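Local coordinates for folylpolyglutamate synthase protein FOLC (Mycobacterium tuberculosis, PDB 2VOS), which probably catalyses the ATP-dependent addition of L-glutamate to dihydropteroate, forming dihydrofolate, and successive glutamate additions that build the polyglutamate tail of tetrahydrofolate, at residues Pro104-Gly112 and Phe152-Phe163; Ala189-Ile197 and Thr230-Val241. All coordinates share one frame; numbering follows the deposited sequence.

Contact 1 (Pro104-Gly112 and Phe152-Phe163); sequences PVERISIDG and FEVLTAMAFAAF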
ATOM      1  N   PRO A 104       6.823   9.487  -8.459  1.00 30.71           N
ATOM      2  CA  PRO A 104       6.972   8.116  -8.860  1.00 30.25           C
ATOM      3  C   PRO A 104       8.297   7.470  -8.392  1.00 30.41           C
ATOM      4  O   PRO A 104       8.384   6.236  -8.408  1.00 31.12           O
ATOM      5  CB  PRO A 104       6.949   8.195 -10.404  1.00 32.91           C
ATOM      6  CG  PRO A 104       7.328   9.566 -10.737  1.00 30.91           C
ATOM      7  CD  PRO A 104       6.805  10.426  -9.601  1.00 31.51           C
ATOM      8  N   VAL A 105       9.322   8.255  -7.999  1.00 28.93           N
ATOM      9  CA  VAL A 105      10.550   7.623  -7.437  1.00 27.67           C
ATOM     10  C   VAL A 105      10.194   6.697  -6.276  1.00 27.24           C
ATOM     11  O   VAL A 105      10.963   5.755  -5.941  1.00 26.12           O
ATOM     12  CB  VAL A 105      11.673   8.667  -6.985  1.00 28.26           C
ATOM     13  CG1 VAL A 105      12.023   9.567  -8.125  1.00 30.44           C
ATOM     14  CG2 VAL A 105      11.268   9.520  -5.766  1.00 27.04           C
ATOM     15  N   GLU A 106       9.038   6.929  -5.641  1.00 25.52           N
ATOM     16  CA  GLU A 106       8.706   6.132  -4.467  1.00 26.62           C
ATOM     17  C   GLU A 106       8.533   4.668  -4.867  1.00 26.70           C
ATOM     18  O   GLU A 106       8.526   3.784  -4.010  1.00 25.45           O
ATOM     19  CB  GLU A 106       7.360   6.559  -3.869  1.00 25.56           C
ATOM     20  CG  GLU A 106       7.393   7.895  -3.102  1.00 27.31           C
ATOM     21  CD  GLU A 106       5.962   8.447  -2.975  1.00 33.10           C
ATOM     22  OE1 GLU A 106       5.036   7.649  -2.656  1.00 30.49           O
ATOM     23  OE2 GLU A 106       5.753   9.648  -3.271  1.00 30.44           O
ATOM     24  N   ARG A 107       8.255   4.448  -6.138  1.00 25.77           N
ATOM     25  CA  ARG A 107       7.931   3.067  -6.620  1.00 27.21           C
ATOM     26  C   ARG A 107       9.158   2.179  -6.709  1.00 27.35           C
ATOM     27  O   ARG A 107       9.001   0.980  -6.839  1.00 27.56           O
ATOM     28  CB  ARG A 107       7.321   3.103  -8.026  1.00 27.09           C
ATOM     29  CG  ARG A 107       5.974   3.885  -7.997  1.00 30.61           C
ATOM     30  CD  ARG A 107       5.480   4.204  -9.411  1.00 35.87           C
ATOM     31  NE  ARG A 107       4.081   4.696  -9.324  1.00 41.03           N
ATOM     32  CZ  ARG A 107       2.977   3.916  -9.371  1.00 42.84           C
ATOM     33  NH1 ARG A 107       3.055   2.570  -9.541  1.00 41.40           N
ATOM     34  NH2 ARG A 107       1.768   4.500  -9.271  1.00 41.10           N
ATOM     35  N   ILE A 108      10.359   2.761  -6.665  1.00 27.08           N
ATOM     36  CA  ILE A 108      11.577   1.941  -6.718  1.00 26.11           C
ATOM     37  C   ILE A 108      12.517   2.417  -5.643  1.00 26.33           C
ATOM     38  O   ILE A 108      13.039   3.532  -5.724  1.00 24.97           O
ATOM     39  CB  ILE A 108      12.284   2.070  -8.110  1.00 26.50           C
ATOM     40  CG1 ILE A 108      11.254   1.832  -9.237  1.00 28.59           C
ATOM     41  CG2 ILE A 108      13.573   1.156  -8.183  1.00 24.83           C
ATOM     42  CD1 ILE A 108      11.749   2.205 -10.684  1.00 27.10           C
ATOM     43  N   SER A 109      12.737   1.574  -4.634  1.00 25.93           N
ATOM     44  CA  SER A 109      13.565   1.906  -3.514  1.00 26.63           C
ATOM     45  C   SER A 109      14.689   0.917  -3.428  1.00 27.05           C
ATOM     46  O   SER A 109      14.500  -0.263  -3.741  1.00 27.88           O
ATOM     47  CB  SER A 109      12.763   1.843  -2.205  1.00 27.07           C
ATOM     48  OG  SER A 109      11.703   2.826  -2.247  1.00 32.42           O
ATOM     49  N   ILE A 110      15.854   1.401  -3.032  1.00 26.15           N
ATOM     50  CA  ILE A 110      17.048   0.518  -2.765  1.00 28.25           C
ATOM     51  C   ILE A 110      17.544   0.919  -1.389  1.00 27.25           C
ATOM     52  O   ILE A 110      17.565   2.136  -1.106  1.00 26.67           O
ATOM     53  CB  ILE A 110      18.208   0.801  -3.784  1.00 28.10           C
ATOM     54  CG1 ILE A 110      17.741   0.582  -5.250  1.00 31.61           C
ATOM     55  CG2 ILE A 110      19.501  -0.044  -3.391  1.00 28.84           C
ATOM     56  CD1 ILE A 110      17.426  -0.819  -5.557  1.00 34.19           C
ATOM     57  N   ASP A 111      17.831  -0.068  -0.539  1.00 27.78           N
ATOM     58  CA  ASP A 111      18.352   0.145   0.799  1.00 29.73           C
ATOM     59  C   ASP A 111      17.330   0.901   1.626  1.00 30.09           C
ATOM     60  O   ASP A 111      17.726   1.666   2.485  1.00 28.73           O
ATOM     61  CB  ASP A 111      19.639   0.993   0.763  1.00 31.54           C
ATOM     62  CG  ASP A 111      20.787   0.306  -0.008  1.00 37.37           C
ATOM     63  OD1 ASP A 111      21.073  -0.887   0.288  1.00 34.35           O
ATOM     64  OD2 ASP A 111      21.412   0.972  -0.885  1.00 41.23           O
ATOM     65  N   GLY A 112      16.029   0.748   1.347  1.00 29.30           N
ATOM     66  CA  GLY A 112      14.989   1.376   2.184  1.00 28.62           C
ATOM     67  C   GLY A 112      14.645   2.816   1.806  1.00 29.27           C
ATOM     68  O   GLY A 112      13.895   3.451   2.506  1.00 30.35           O
ATOM     69  N   PHE A 152       2.341   0.679 -16.071  1.00 42.82           N
ATOM     70  CA  PHE A 152       2.707  -0.221 -15.007  1.00 43.64           C
ATOM     71  C   PHE A 152       3.739  -1.284 -15.455  1.00 44.52           C
ATOM     72  O   PHE A 152       4.719  -1.603 -14.719  1.00 45.64           O
ATOM     73  CB  PHE A 152       1.475  -0.875 -14.319  1.00 43.58           C
ATOM     74  CG  PHE A 152       1.869  -1.629 -13.042  1.00 47.02           C
ATOM     75  CD1 PHE A 152       2.415  -0.922 -11.952  1.00 46.67           C
ATOM     76  CD2 PHE A 152       1.778  -3.025 -12.963  1.00 43.02           C
ATOM     77  CE1 PHE A 152       2.813  -1.573 -10.777  1.00 46.58           C
ATOM     78  CE2 PHE A 152       2.173  -3.687 -11.809  1.00 46.58           C
ATOM     79  CZ  PHE A 152       2.702  -2.977 -10.705  1.00 46.56           C
ATOM     80  N   GLU A 153       3.555  -1.852 -16.644  1.00 44.28           N
ATOM     81  CA  GLU A 153       4.542  -2.811 -17.155  1.00 42.89           C
ATOM     82  C   GLU A 153       5.953  -2.197 -17.225  1.00 42.59           C
ATOM     83  O   GLU A 153       6.925  -2.794 -16.789  1.00 42.11           O
ATOM     84  CB  GLU A 153       4.096  -3.321 -18.522  1.00 42.32           C
ATOM     85  CG  GLU A 153       3.010  -4.357 -18.386  1.00 40.46           C
ATOM     86  CD  GLU A 153       2.362  -4.717 -19.739  1.00 46.63           C
ATOM     87  OE1 GLU A 153       2.692  -4.114 -20.771  1.00 42.89           O
ATOM     88  OE2 GLU A 153       1.515  -5.617 -19.766  1.00 47.13           O
ATOM     89  N   VAL A 154       6.051  -0.992 -17.750  1.00 42.94           N
ATOM     90  CA  VAL A 154       7.325  -0.310 -17.831  1.00 43.03           C
ATOM     91  C   VAL A 154       7.905   0.006 -16.435  1.00 43.55           C
ATOM     92  O   VAL A 154       9.106  -0.220 -16.210  1.00 44.04           O
ATOM     93  CB  VAL A 154       7.227   0.960 -18.705  1.00 41.79           C
ATOM     94  CG1 VAL A 154       8.578   1.662 -18.724  1.00 43.64           C
ATOM     95  CG2 VAL A 154       6.793   0.568 -20.142  1.00 44.12           C
ATOM     96  N   LEU A 155       7.083   0.525 -15.507  1.00 43.73           N
ATOM     97  CA  LEU A 155       7.571   0.771 -14.157  1.00 43.28           C
ATOM     98  C   LEU A 155       8.093  -0.508 -13.526  1.00 42.23           C
ATOM     99  O   LEU A 155       9.112  -0.520 -12.835  1.00 42.22           O
ATOM    100  CB  LEU A 155       6.463   1.335 -13.278  1.00 43.25           C
ATOM    101  CG  LEU A 155       6.017   2.748 -13.588  1.00 48.74           C
ATOM    102  CD1 LEU A 155       4.659   3.084 -12.834  1.00 47.35           C
ATOM    103  CD2 LEU A 155       7.140   3.746 -13.282  1.00 50.86           C
ATOM    104  N   THR A 156       7.406  -1.613 -13.784  1.00 41.94           N
ATOM    105  CA  THR A 156       7.767  -2.867 -13.148  1.00 41.89           C
ATOM    106  C   THR A 156       9.093  -3.328 -13.739  1.00 42.12           C
ATOM    107  O   THR A 156       9.971  -3.764 -13.012  1.00 42.00           O
ATOM    108  CB  THR A 156       6.676  -3.896 -13.361  1.00 42.77           C
ATOM    109  OG1 THR A 156       5.525  -3.479 -12.594  1.00 44.35           O
ATOM    110  CG2 THR A 156       7.135  -5.329 -12.889  1.00 41.63           C
ATOM    111  N   ALA A 157       9.263  -3.169 -15.052  1.00 40.97           N
ATOM    112  CA  ALA A 157      10.514  -3.534 -15.659  1.00 40.26           C
ATOM    113  C   ALA A 157      11.652  -2.652 -15.151  1.00 40.74           C
ATOM    114  O   ALA A 157      12.764  -3.119 -14.899  1.00 41.92           O
ATOM    115  CB  ALA A 157      10.414  -3.447 -17.202  1.00 38.24           C
HETATM  116  N   MSE A 158      11.372  -1.366 -15.023  1.00 40.69           N
HETATM  117  CA  MSE A 158      12.351  -0.475 -14.412  1.00 41.69           C
HETATM  118  C   MSE A 158      12.785  -0.932 -13.026  1.00 41.06           C
HETATM  119  O   MSE A 158      13.987  -0.912 -12.703  1.00 40.80           O
HETATM  120  CB  MSE A 158      11.798   0.970 -14.353  1.00 42.52           C
HETATM  121  CG  MSE A 158      11.718   1.638 -15.724  1.00 40.71           C
HETATM  122 SE   MSE A 158      10.686   3.313 -15.541  1.00 44.51          SE
HETATM  123  CE  MSE A 158      11.770   4.264 -14.258  1.00 44.03           C
ATOM    124  N   ALA A 159      11.830  -1.315 -12.165  1.00 40.94           N
ATOM    125  CA  ALA A 159      12.202  -1.724 -10.804  1.00 39.75           C
ATOM    126  C   ALA A 159      13.154  -2.955 -10.915  1.00 40.48           C
ATOM    127  O   ALA A 159      14.240  -3.036 -10.233  1.00 41.08           O
ATOM    128  CB  ALA A 159      10.940  -2.068  -9.992  1.00 38.29           C
ATOM    129  N   PHE A 160      12.750  -3.935 -11.721  1.00 40.07           N
ATOM    130  CA  PHE A 160      13.519  -5.174 -11.826  1.00 40.84           C
ATOM    131  C   PHE A 160      14.919  -4.923 -12.379  1.00 40.53           C
ATOM    132  O   PHE A 160      15.868  -5.574 -11.924  1.00 40.35           O
ATOM    133  CB  PHE A 160      12.812  -6.244 -12.706  1.00 41.10           C
ATOM    134  CG  PHE A 160      11.538  -6.800 -12.103  1.00 42.35           C
ATOM    135  CD1 PHE A 160      11.422  -6.958 -10.718  1.00 43.44           C
ATOM    136  CD2 PHE A 160      10.472  -7.185 -12.906  1.00 42.07           C
ATOM    137  CE1 PHE A 160      10.266  -7.452 -10.126  1.00 44.33           C
ATOM    138  CE2 PHE A 160       9.287  -7.755 -12.305  1.00 39.39           C
ATOM    139  CZ  PHE A 160       9.196  -7.869 -10.917  1.00 42.75           C
ATOM    140  N   ALA A 161      15.028  -4.041 -13.380  1.00 41.08           N
ATOM    141  CA  ALA A 161      16.362  -3.663 -13.961  1.00 40.99           C
ATOM    142  C   ALA A 161      17.190  -2.959 -12.881  1.00 40.85           C
ATOM    143  O   ALA A 161      18.394  -3.208 -12.694  1.00 40.58           O
ATOM    144  CB  ALA A 161      16.140  -2.714 -15.150  1.00 41.18           C
ATOM    145  N   ALA A 162      16.554  -2.035 -12.170  1.00 38.52           N
ATOM    146  CA  ALA A 162      17.288  -1.255 -11.182  1.00 37.28           C
ATOM    147  C   ALA A 162      17.769  -2.201 -10.070  1.00 38.03           C
ATOM    148  O   ALA A 162      18.859  -1.994  -9.481  1.00 37.89           O
ATOM    149  CB  ALA A 162      16.357  -0.182 -10.580  1.00 38.27           C
ATOM    150  N   PHE A 163      16.981  -3.225  -9.732  1.00 37.59           N
ATOM    151  CA  PHE A 163      17.408  -4.110  -8.646  1.00 39.51           C
ATOM    152  C   PHE A 163      18.656  -4.886  -9.078  1.00 39.32           C
ATOM    153  O   PHE A 163      19.516  -5.189  -8.243  1.00 39.68           O
ATOM    154  CB  PHE A 163      16.301  -5.114  -8.230  1.00 38.83           C
ATOM    155  CG  PHE A 163      15.058  -4.444  -7.659  1.00 40.79           C
ATOM    156  CD1 PHE A 163      15.128  -3.136  -7.149  1.00 40.51           C
ATOM    157  CD2 PHE A 163      13.828  -5.123  -7.649  1.00 40.42           C
ATOM    158  CE1 PHE A 163      13.971  -2.541  -6.611  1.00 39.18           C
ATOM    159  CE2 PHE A 163      12.671  -4.550  -7.106  1.00 35.99           C
ATOM    160  CZ  PHE A 163      12.736  -3.260  -6.604  1.00 37.13           C
TER

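Contact 2 (Ala189-Ile197 and Thr230-Val241); sequences APVAVITPI and TVAVIGRQVPKV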
ATOM      1  N   ALA A 189       8.365 -16.126  -6.919  1.00 42.03           N
ATOM      2  CA  ALA A 189       8.932 -15.784  -5.635  1.00 40.45           C
ATOM      3  C   ALA A 189       8.968 -16.974  -4.670  1.00 41.42           C
ATOM      4  O   ALA A 189       7.979 -17.731  -4.567  1.00 40.25           O
ATOM      5  CB  ALA A 189       8.188 -14.639  -5.034  1.00 40.02           C
ATOM      6  N   PRO A 190      10.091 -17.121  -3.933  1.00 41.34           N
ATOM      7  CA  PRO A 190      10.134 -18.230  -2.938  1.00 42.43           C
ATOM      8  C   PRO A 190       9.210 -17.954  -1.710  1.00 42.65           C
ATOM      9  O   PRO A 190       8.896 -18.879  -0.937  1.00 42.66           O
ATOM     10  CB  PRO A 190      11.603 -18.276  -2.518  1.00 41.72           C
ATOM     11  CG  PRO A 190      12.161 -16.867  -2.864  1.00 42.65           C
ATOM     12  CD  PRO A 190      11.381 -16.389  -4.049  1.00 40.90           C
ATOM     13  N   VAL A 191       8.811 -16.703  -1.519  1.00 40.71           N
ATOM     14  CA  VAL A 191       7.872 -16.373  -0.443  1.00 40.73           C
ATOM     15  C   VAL A 191       6.775 -15.490  -1.061  1.00 40.69           C
ATOM     16  O   VAL A 191       7.070 -14.451  -1.673  1.00 42.24           O
ATOM     17  CB  VAL A 191       8.506 -15.583   0.711  1.00 40.56           C
ATOM     18  CG1 VAL A 191       7.439 -15.238   1.711  1.00 40.62           C
ATOM     19  CG2 VAL A 191       9.601 -16.436   1.413  1.00 41.42           C
ATOM     20  N   ALA A 192       5.532 -15.922  -0.933  1.00 40.13           N
ATOM     21  CA  ALA A 192       4.371 -15.180  -1.426  1.00 40.91           C
ATOM     22  C   ALA A 192       3.510 -14.807  -0.220  1.00 40.78           C
ATOM     23  O   ALA A 192       3.178 -15.641   0.614  1.00 43.31           O
ATOM     24  CB  ALA A 192       3.562 -16.057  -2.409  1.00 40.41           C
ATOM     25  N   VAL A 193       3.133 -13.554  -0.119  1.00 40.23           N
ATOM     26  CA  VAL A 193       2.472 -13.100   1.044  1.00 39.04           C
ATOM     27  C   VAL A 193       1.116 -12.647   0.620  1.00 38.79           C
ATOM     28  O   VAL A 193       0.997 -11.885  -0.385  1.00 38.73           O
ATOM     29  CB  VAL A 193       3.244 -11.900   1.599  1.00 39.77           C
ATOM     30  CG1 VAL A 193       2.587 -11.320   2.861  1.00 38.42           C
ATOM     31  CG2 VAL A 193       4.729 -12.286   1.865  1.00 38.51           C
ATOM     32  N   ILE A 194       0.087 -13.056   1.367  1.00 38.28           N
ATOM     33  CA  ILE A 194      -1.295 -12.621   1.035  1.00 38.62           C
ATOM     34  C   ILE A 194      -1.887 -11.884   2.237  1.00 39.81           C
ATOM     35  O   ILE A 194      -2.241 -12.489   3.232  1.00 40.63           O
ATOM     36  CB  ILE A 194      -2.247 -13.811   0.683  1.00 39.55           C
ATOM     37  CG1 ILE A 194      -1.569 -14.795  -0.284  1.00 37.01           C
ATOM     38  CG2 ILE A 194      -3.638 -13.247   0.085  1.00 39.39           C
ATOM     39  CD1 ILE A 194      -1.273 -14.250  -1.706  1.00 38.22           C
ATOM     40  N   THR A 195      -1.989 -10.572   2.140  1.00 39.37           N
ATOM     41  CA  THR A 195      -2.596  -9.774   3.154  1.00 39.02           C
ATOM     42  C   THR A 195      -4.134  -9.864   3.089  1.00 39.84           C
ATOM     43  O   THR A 195      -4.710 -10.442   2.140  1.00 40.21           O
ATOM     44  CB  THR A 195      -2.118  -8.300   3.013  1.00 38.64           C
ATOM     45  OG1 THR A 195      -2.837  -7.641   1.959  1.00 41.27           O
ATOM     46  CG2 THR A 195      -0.616  -8.180   2.720  1.00 38.65           C
ATOM     47  N   PRO A 196      -4.814  -9.266   4.068  1.00 39.78           N
ATOM     48  CA  PRO A 196      -6.280  -9.436   4.102  1.00 40.90           C
ATOM     49  C   PRO A 196      -6.954  -9.022   2.826  1.00 40.26           C
ATOM     50  O   PRO A 196      -6.682  -7.964   2.292  1.00 40.85           O
ATOM     51  CB  PRO A 196      -6.724  -8.530   5.256  1.00 40.46           C
ATOM     52  CG  PRO A 196      -5.440  -8.653   6.255  1.00 40.86           C
ATOM     53  CD  PRO A 196      -4.323  -8.461   5.204  1.00 40.61           C
ATOM     54  N   ILE A 197      -7.904  -9.842   2.396  1.00 41.35           N
ATOM     55  CA  ILE A 197      -8.655  -9.592   1.168  1.00 40.79           C
ATOM     56  C   ILE A 197     -10.098  -9.120   1.469  1.00 41.24           C
ATOM     57  O   ILE A 197     -10.771  -9.675   2.345  1.00 41.47           O
ATOM     58  CB  ILE A 197      -8.636 -10.878   0.313  1.00 40.98           C
ATOM     59  CG1 ILE A 197      -7.195 -11.150  -0.162  1.00 40.56           C
ATOM     60  CG2 ILE A 197      -9.615 -10.769  -0.845  1.00 39.59           C
ATOM     61  CD1 ILE A 197      -6.995 -12.585  -0.680  1.00 39.33           C
ATOM     62  N   THR A 230       7.918 -23.254  -2.412  1.00 49.31           N
ATOM     63  CA  THR A 230       7.435 -21.896  -2.168  1.00 47.66           C
ATOM     64  C   THR A 230       6.736 -21.884  -0.819  1.00 46.19           C
ATOM     65  O   THR A 230       6.186 -22.908  -0.385  1.00 46.45           O
ATOM     66  CB  THR A 230       6.477 -21.446  -3.298  1.00 47.58           C
ATOM     67  OG1 THR A 230       7.221 -21.340  -4.523  1.00 50.89           O
ATOM     68  CG2 THR A 230       5.830 -20.055  -2.999  1.00 44.43           C
ATOM     69  N   VAL A 231       6.783 -20.757  -0.125  1.00 44.93           N
ATOM     70  CA  VAL A 231       6.037 -20.636   1.124  1.00 42.91           C
ATOM     71  C   VAL A 231       4.997 -19.564   0.914  1.00 42.16           C
ATOM     72  O   VAL A 231       5.370 -18.472   0.506  1.00 43.26           O
ATOM     73  CB  VAL A 231       6.950 -20.174   2.276  1.00 43.30           C
ATOM     74  CG1 VAL A 231       6.164 -20.036   3.529  1.00 41.33           C
ATOM     75  CG2 VAL A 231       8.080 -21.141   2.498  1.00 44.18           C
ATOM     76  N   ALA A 232       3.729 -19.854   1.216  1.00 39.77           N
ATOM     77  CA  ALA A 232       2.662 -18.873   1.203  1.00 40.03           C
ATOM     78  C   ALA A 232       2.403 -18.463   2.657  1.00 39.31           C
ATOM     79  O   ALA A 232       2.124 -19.307   3.537  1.00 38.79           O
ATOM     80  CB  ALA A 232       1.363 -19.470   0.600  1.00 39.84           C
ATOM     81  N   VAL A 233       2.516 -17.179   2.917  1.00 38.98           N
ATOM     82  CA  VAL A 233       2.304 -16.645   4.255  1.00 39.22           C
ATOM     83  C   VAL A 233       1.031 -15.793   4.238  1.00 38.35           C
ATOM     84  O   VAL A 233       0.961 -14.801   3.544  1.00 40.18           O
ATOM     85  CB  VAL A 233       3.489 -15.757   4.686  1.00 39.07           C
ATOM     86  CG1 VAL A 233       3.354 -15.377   6.158  1.00 37.80           C
ATOM     87  CG2 VAL A 233       4.799 -16.531   4.473  1.00 40.34           C
ATOM     88  N   ILE A 234       0.034 -16.183   5.009  1.00 38.70           N
ATOM     89  CA  ILE A 234      -1.273 -15.642   4.791  1.00 38.53           C
ATOM     90  C   ILE A 234      -1.802 -14.911   6.022  1.00 38.82           C
ATOM     91  O   ILE A 234      -1.804 -15.464   7.140  1.00 39.08           O
ATOM     92  CB  ILE A 234      -2.222 -16.802   4.437  1.00 37.63           C
ATOM     93  CG1 ILE A 234      -1.728 -17.468   3.153  1.00 37.35           C
ATOM     94  CG2 ILE A 234      -3.588 -16.245   4.125  1.00 36.05           C
ATOM     95  CD1 ILE A 234      -2.525 -18.779   2.782  1.00 39.51           C
ATOM     96  N   GLY A 235      -2.246 -13.672   5.831  1.00 38.43           N
ATOM     97  CA  GLY A 235      -2.831 -12.915   6.929  1.00 39.64           C
ATOM     98  C   GLY A 235      -4.260 -13.400   7.224  1.00 40.42           C
ATOM     99  O   GLY A 235      -4.724 -14.406   6.663  1.00 40.94           O
ATOM    100  N   ARG A 236      -4.980 -12.658   8.064  1.00 41.93           N
ATOM    101  CA  ARG A 236      -6.366 -13.016   8.452  1.00 44.80           C
ATOM    102  C   ARG A 236      -7.295 -12.938   7.256  1.00 43.72           C
ATOM    103  O   ARG A 236      -7.275 -11.937   6.570  1.00 42.81           O
ATOM    104  CB  ARG A 236      -6.856 -11.999   9.500  1.00 45.39           C
ATOM    105  CG  ARG A 236      -6.586 -12.457  10.909  1.00 49.86           C
ATOM    106  CD  ARG A 236      -6.762 -11.366  11.992  1.00 55.17           C
ATOM    107  NE  ARG A 236      -6.459 -11.979  13.299  1.00 59.82           N
ATOM    108  CZ  ARG A 236      -6.891 -11.546  14.490  1.00 59.23           C
ATOM    109  NH1 ARG A 236      -7.648 -10.454  14.569  1.00 58.97           N
ATOM    110  NH2 ARG A 236      -6.550 -12.200  15.604  1.00 56.45           N
ATOM    111  N   GLN A 237      -8.140 -13.952   7.006  1.00 44.42           N
ATOM    112  CA  GLN A 237      -9.005 -13.943   5.818  1.00 42.91           C
ATOM    113  C   GLN A 237     -10.375 -14.429   6.236  1.00 45.20           C
ATOM    114  O   GLN A 237     -10.500 -15.077   7.273  1.00 44.18           O
ATOM    115  CB  GLN A 237      -8.477 -14.903   4.752  1.00 42.88           C
ATOM    116  CG  GLN A 237      -7.021 -14.706   4.313  1.00 40.37           C
ATOM    117  CD  GLN A 237      -6.806 -13.375   3.609  1.00 43.90           C
ATOM    118  OE1 GLN A 237      -7.773 -12.678   3.227  1.00 43.00           O
ATOM    119  NE2 GLN A 237      -5.544 -13.009   3.427  1.00 39.82           N
ATOM    120  N   VAL A 238     -11.415 -14.156   5.451  1.00 45.77           N
ATOM    121  CA  VAL A 238     -12.707 -14.847   5.686  1.00 44.93           C
ATOM    122  C   VAL A 238     -12.641 -16.268   5.154  1.00 45.78           C
ATOM    123  O   VAL A 238     -11.826 -16.567   4.276  1.00 45.15           O
ATOM    124  CB  VAL A 238     -13.907 -14.087   5.079  1.00 45.62           C
ATOM    125  CG1 VAL A 238     -14.033 -12.690   5.693  1.00 45.23           C
ATOM    126  CG2 VAL A 238     -13.783 -13.993   3.594  1.00 45.57           C
ATOM    127  N   PRO A 239     -13.485 -17.187   5.707  1.00 46.63           N
ATOM    128  CA  PRO A 239     -13.395 -18.603   5.337  1.00 46.61           C
ATOM    129  C   PRO A 239     -13.366 -18.894   3.846  1.00 46.79           C
ATOM    130  O   PRO A 239     -12.525 -19.699   3.396  1.00 46.85           O
ATOM    131  CB  PRO A 239     -14.651 -19.205   5.963  1.00 47.98           C
ATOM    132  CG  PRO A 239     -14.813 -18.366   7.251  1.00 48.35           C
ATOM    133  CD  PRO A 239     -14.423 -16.966   6.827  1.00 46.00           C
ATOM    134  N   LYS A 240     -14.249 -18.271   3.063  1.00 46.25           N
ATOM    135  CA  LYS A 240     -14.253 -18.623   1.651  1.00 45.48           C
ATOM    136  C   LYS A 240     -12.982 -18.226   0.927  1.00 44.83           C
ATOM    137  O   LYS A 240     -12.574 -18.901  -0.041  1.00 44.51           O
ATOM    138  CB  LYS A 240     -15.518 -18.124   0.916  1.00 46.97           C
ATOM    139  N   VAL A 241     -12.368 -17.124   1.371  1.00 43.60           N
ATOM    140  CA  VAL A 241     -11.063 -16.709   0.879  1.00 43.13           C
ATOM    141  C   VAL A 241     -10.000 -17.714   1.293  1.00 42.70           C
ATOM    142  O   VAL A 241      -9.297 -18.253   0.429  1.00 42.19           O
ATOM    143  CB  VAL A 241     -10.713 -15.283   1.341  1.00 43.31           C
ATOM    144  CG1 VAL A 241      -9.260 -14.927   1.073  1.00 41.66           C
ATOM    145  CG2 VAL A 241     -11.656 -14.281   0.616  1.00 44.14           C
TER
HETATM  146  O   HOH W   1       9.534 -20.328  -5.701  1.00 45.86           O
HETATM  147  O   HOH W   2     -10.613 -12.333   3.341  1.00 36.55           O

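Contact 1 (Pro104-Gly112 and Phe152-Phe163)
I108 lies against the helix 152-163 and meets it with all of its outer carbons. With CG1 anti to its carbonyl carbon (chi1 -50°) and the chain then extended, CD1 ends 3.9 Å from CB of M158, a selenomethionine, where the two side chains cross at about a right angle. CG1 of I108 rests 4.0 Å from CB of A159, while CG2 points to the next turn, 3.9 Å from CB of A162. Alanine suits both helix positions because its single methyl lets a branched strand residue come close, the CA atoms of I108 and A159 being 5.5 Å apart.

F163 closes the end of this apolar patch. Its ring presents an edge to the CD1 methyl of I110, which lies near the ring plane 3.6 Å from CD1 of F163. Between the two isoleucines, S109 directs its CB away from the helix.

R107 lays both its aliphatic chain and its guanidinium on L155. Its extended chain brings CD to 3.7 Å from CD1 of L155, and the same methyl sits over one face of the guanidinium. NH1 of R107 approaches the edge of the F152 ring, 4.3 Å from its CD1, and NE is hydrogen-bonded to H100.

No hydrogen bond joins the two segments; the strand's backbone pairs with its sheet neighbours, I108 with I115 and S109 with R95. Strand 108-110 and the helix run nearly parallel, 13° apart with axes 8.9 Å from each other, a helix-on-sheet layer characteristic of an alpha/beta domain, here the ATP-binding domain of a Mur ligase relative.

Contact 2 (Ala189-Ile197 and Thr230-Val241)
Parallel pairing of neighbouring strands in the P-loop-type central sheet brings 191-194 and 231-234 together, with axes 4.7 Å apart. Five backbone bonds alternate between the strands, from V231 N to P190 O (2.9 Å) through to G235 N to I194 O (2.9 Å). The beta-branched V191, V193, V231 and V233 suit extended backbone and share one face, where CG1 of V191 meets CG2 of V233 at 4.0 Å; A192, A232, I194 and I234 occupy the other.

Beyond the strands, where P196 touches ADP, Q237 takes over the pairing with its amide. Its chain bends at chi2 (-65°), turning both ends of the amide to segment 189-197. NE2 donates to T195 O at 3.0 Å, from well above that carbonyl's plane, whereas OE1 accepts from I197 N at 3.0 Å on an in-plane lone pair. A water bonded to OE1 also joins I197 O to V238 N. Past the glutamine, CD1 of I197 packs 3.7 Å from CG1 of V241.

Strand 66-70 pairs with the far edge of 191-194. Helix 296-312 touches V193 and V233 on the valine face, helix 239-251 lies against A232 and I234, and helix 209-217 receives I197 and V241.

In the fold
Both contacts reach the same mixed sheet, whose order places strand 66-70 between 108-110 and the pair 191-194/231-234. Their centres are 24 Å apart and their nearest atoms about 9 Å apart, so they do not touch. Along the chain they come in series: contact 1 is complete before contact 2 begins. Contact 2 borders the nucleotide site, the T195 side chain being about 4 Å from that of the ADP-binding K75. Contact 1 stays back, with the R107 side chain about 11 Å from the bound ADP and about 9 Å from a cobalt ion. The same sheet thus carries a strand leading into the nucleotide site and, three strands beyond 66-70, the helix-covered strand 108-110.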